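Local coordinates for matrix protein VP40 (Lake Victoria marburgvirus, PDB 5B0V) that drives assembly and budding of the virus particle as its matrix protein, working with host proteins of the multivesicular body pathway, at residues T76-I81 and G93-L98. Residues are numbered along the deposited sequence; the frame is centred on the assembly and turned at random.
Sequences TLEAII and GVPAWL
Antiparallel pairing within a beta hairpin is exemplified by residues 76-81 and 93-98, extended apart from Gly93 (phi -67° to -150°, psi 93° to 152°), whose axes approach to 4.4 Å with 154° between their N-to-C directions. Hydrogen-bonded pairs Leu77-Leu98, Ala79-Ala96 and Ile81-Val94 alternate with non-hydrogen-bonded pairs Glu78-Trp97 and Ile80-Pro95, CA atoms 4.5 to 5.1 Å apart. Reciprocal bonds run from Leu77 N to Leu98 O (2.8 Å) and Leu98 N to Leu77 O (2.7 Å), Ala79 N to Ala96 O and Ala96 N to Ala79 O (both 2.8 Å). Ile81 N reaches Val94 O at 2.8 Å; the return bond, Val94 N to Ile81 O at 3.0 Å, is weak. Pro95 has no amide hydrogen, but in a non-hydrogen-bonded pair its N faces away from 76-81, so this pairing loses no bond; its CA lies 3.1 Å from Ala79 O in a CA-H...O contact. Gly93 has phi/psi 98/11, where a CB would jam against the preceding carbonyl.

Side chains alternate between faces. Leu77, Ala79, Ile81, Val94, Ala96 and Leu98 share one; Ile81 (m, t) brings CD1 3.9 Å from Ala96 CB, and Leu98 (m, t) sets CD1 4.2 Å from Ala79 CB. On the other, Ile80 CD1 meets Pro95 CB at 4.2 Å, while Trp97 (chi1 m, chi2 -91°) turns its ring edge to Glu78, with NE1 3.6 Å from OE2. Inward-facing amides and carbonyls of the three hydrogen-bonded pairs thus satisfy one another, those of Glu78 and Ile80 turn to strand 176-187, making 76-81 an inner strand, and side chains leave one face apolar, the other mixed.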
ATOM      1  N   THR A  76       3.633  -6.358 -10.436  1.00 24.40           N
ATOM      2  CA  THR A  76       4.320  -5.645 -11.508  1.00 25.35           C
ATOM      3  C   THR A  76       4.372  -4.137 -11.267  1.00 26.51           C
ATOM      4  O   THR A  76       3.363  -3.515 -10.924  1.00 28.01           O
ATOM      5  CB  THR A  76       3.576  -5.855 -12.829  1.00 25.69           C
ATOM      6  OG1 THR A  76       3.312  -7.240 -12.978  1.00 26.29           O
ATOM      7  CG2 THR A  76       4.404  -5.389 -14.006  1.00 26.24           C
ATOM      8  N   LEU A  77       5.535  -3.538 -11.446  1.00 26.64           N
ATOM      9  CA  LEU A  77       5.609  -2.086 -11.497  1.00 27.40           C
ATOM     10  C   LEU A  77       5.398  -1.602 -12.927  1.00 28.07           C
ATOM     11  O   LEU A  77       6.006  -2.098 -13.874  1.00 26.96           O
ATOM     12  CB  LEU A  77       6.957  -1.581 -10.987  1.00 27.41           C
ATOM     13  CG  LEU A  77       7.148  -1.603  -9.482  1.00 27.31           C
ATOM     14  CD1 LEU A  77       8.532  -1.048  -9.195  1.00 27.77           C
ATOM     15  CD2 LEU A  77       6.061  -0.806  -8.768  1.00 27.78           C
ATOM     16  N   GLU A  78       4.559  -0.588 -13.048  1.00 29.63           N
ATOM     17  CA  GLU A  78       4.321   0.096 -14.306  1.00 30.32           C
ATOM     18  C   GLU A  78       4.889   1.472 -14.170  1.00 30.56           C
ATOM     19  O   GLU A  78       4.529   2.177 -13.234  1.00 32.29           O
ATOM     20  CB  GLU A  78       2.838   0.184 -14.553  1.00 31.30           C
ATOM     21  CG  GLU A  78       2.138  -1.162 -14.481  1.00 32.41           C
ATOM     22  CD  GLU A  78       0.763  -1.062 -15.130  1.00 34.40           C
ATOM     23  OE1 GLU A  78       0.209   0.056 -15.140  1.00 35.90           O
ATOM     24  OE2 GLU A  78       0.227  -2.068 -15.637  1.00 37.10           O
ATOM     25  N   ALA A  79       5.780   1.860 -15.075  1.00 30.60           N
ATOM     26  CA  ALA A  79       6.510   3.114 -14.907  1.00 31.17           C
ATOM     27  C   ALA A  79       6.346   4.044 -16.080  1.00 31.43           C
ATOM     28  O   ALA A  79       6.132   3.607 -17.194  1.00 30.94           O
ATOM     29  CB  ALA A  79       7.977   2.841 -14.685  1.00 31.24           C
ATOM     30  N   ILE A  80       6.418   5.334 -15.779  1.00 31.97           N
ATOM     31  CA  ILE A  80       6.654   6.361 -16.758  1.00 32.91           C
ATOM     32  C   ILE A  80       8.073   6.916 -16.557  1.00 33.82           C
ATOM     33  O   ILE A  80       8.488   7.207 -15.448  1.00 33.94           O
ATOM     34  CB  ILE A  80       5.668   7.514 -16.611  1.00 33.55           C
ATOM     35  CG1 ILE A  80       4.225   7.002 -16.631  1.00 32.65           C
ATOM     36  CG2 ILE A  80       5.900   8.532 -17.732  1.00 35.49           C
ATOM     37  CD1 ILE A  80       3.760   6.512 -17.976  1.00 32.86           C
ATOM     38  N   ILE A  81       8.802   7.059 -17.651  1.00 34.92           N
ATOM     39  CA  ILE A  81      10.214   7.349 -17.617  1.00 36.08           C
ATOM     40  C   ILE A  81      10.474   8.511 -18.545  1.00 38.05           C
ATOM     41  O   ILE A  81      10.022   8.510 -19.672  1.00 38.25           O
ATOM     42  CB  ILE A  81      11.019   6.125 -18.104  1.00 35.88           C
ATOM     43  CG1 ILE A  81      10.737   4.922 -17.200  1.00 34.72           C
ATOM     44  CG2 ILE A  81      12.510   6.404 -18.107  1.00 36.95           C
ATOM     45  CD1 ILE A  81      11.337   3.632 -17.688  1.00 34.29           C
ATOM     46  N   GLY A  93       7.518  10.734 -20.894  1.00 46.85           N
ATOM     47  CA  GLY A  93       6.386   9.833 -21.004  1.00 44.40           C
ATOM     48  C   GLY A  93       6.572   8.419 -21.524  1.00 42.05           C
ATOM     49  O   GLY A  93       5.580   7.733 -21.759  1.00 41.31           O
ATOM     50  N   VAL A  94       7.801   7.933 -21.662  1.00 40.07           N
ATOM     51  CA  VAL A  94       7.946   6.526 -22.056  1.00 37.74           C
ATOM     52  C   VAL A  94       7.451   5.553 -20.956  1.00 34.85           C
ATOM     53  O   VAL A  94       8.029   5.506 -19.884  1.00 33.11           O
ATOM     54  CB  VAL A  94       9.383   6.138 -22.430  1.00 37.87           C
ATOM     55  CG1 VAL A  94       9.429   4.677 -22.850  1.00 36.87           C
ATOM     56  CG2 VAL A  94       9.864   7.008 -23.558  1.00 40.17           C
ATOM     57  N   PRO A  95       6.400   4.763 -21.249  1.00 33.52           N
ATOM     58  CA  PRO A  95       5.916   3.771 -20.322  1.00 32.35           C
ATOM     59  C   PRO A  95       6.767   2.495 -20.360  1.00 32.26           C
ATOM     60  O   PRO A  95       7.318   2.169 -21.411  1.00 33.16           O
ATOM     61  CB  PRO A  95       4.510   3.475 -20.846  1.00 32.08           C
ATOM     62  CG  PRO A  95       4.637   3.632 -22.309  1.00 33.12           C
ATOM     63  CD  PRO A  95       5.669   4.695 -22.528  1.00 34.21           C
ATOM     64  N   ALA A  96       6.857   1.785 -19.230  1.00 31.18           N
ATOM     65  CA  ALA A  96       7.551   0.505 -19.157  1.00 30.64           C
ATOM     66  C   ALA A  96       6.939  -0.401 -18.095  1.00 30.02           C
ATOM     67  O   ALA A  96       6.436   0.070 -17.061  1.00 29.23           O
ATOM     68  CB  ALA A  96       9.008   0.735 -18.840  1.00 31.12           C
ATOM     69  N   TRP A  97       7.064  -1.703 -18.330  1.00 30.03           N
ATOM     70  CA  TRP A  97       6.450  -2.727 -17.483  1.00 29.25           C
ATOM     71  C   TRP A  97       7.486  -3.625 -16.845  1.00 28.46           C
ATOM     72  O   TRP A  97       8.241  -4.278 -17.528  1.00 28.93           O
ATOM     73  CB  TRP A  97       5.489  -3.546 -18.332  1.00 29.12           C
ATOM     74  CG  TRP A  97       4.291  -2.715 -18.698  1.00 30.02           C
ATOM     75  CD1 TRP A  97       3.125  -2.617 -17.987  1.00 30.28           C
ATOM     76  CD2 TRP A  97       4.153  -1.835 -19.821  1.00 30.37           C
ATOM     77  NE1 TRP A  97       2.264  -1.748 -18.617  1.00 30.86           N
ATOM     78  CE2 TRP A  97       2.867  -1.265 -19.746  1.00 30.84           C
ATOM     79  CE3 TRP A  97       4.982  -1.491 -20.898  1.00 31.44           C
ATOM     80  CZ2 TRP A  97       2.384  -0.367 -20.701  1.00 32.06           C
ATOM     81  CZ3 TRP A  97       4.495  -0.580 -21.869  1.00 32.50           C
ATOM     82  CH2 TRP A  97       3.206  -0.035 -21.752  1.00 32.66           C
ATOM     83  N   LEU A  98       7.479  -3.666 -15.522  1.00 28.49           N
ATOM     84  CA  LEU A  98       8.555  -4.251 -14.742  1.00 28.39           C
ATOM     85  C   LEU A  98       8.008  -5.318 -13.797  1.00 27.62           C
ATOM     86  O   LEU A  98       7.534  -5.017 -12.701  1.00 28.28           O
ATOM     87  CB  LEU A  98       9.238  -3.134 -13.948  1.00 29.26           C
ATOM     88  CG  LEU A  98       9.728  -1.976 -14.836  1.00 30.54           C
ATOM     89  CD1 LEU A  98      10.052  -0.732 -14.030  1.00 31.33           C
ATOM     90  CD2 LEU A  98      10.939  -2.384 -15.633  1.00 30.57           C
TER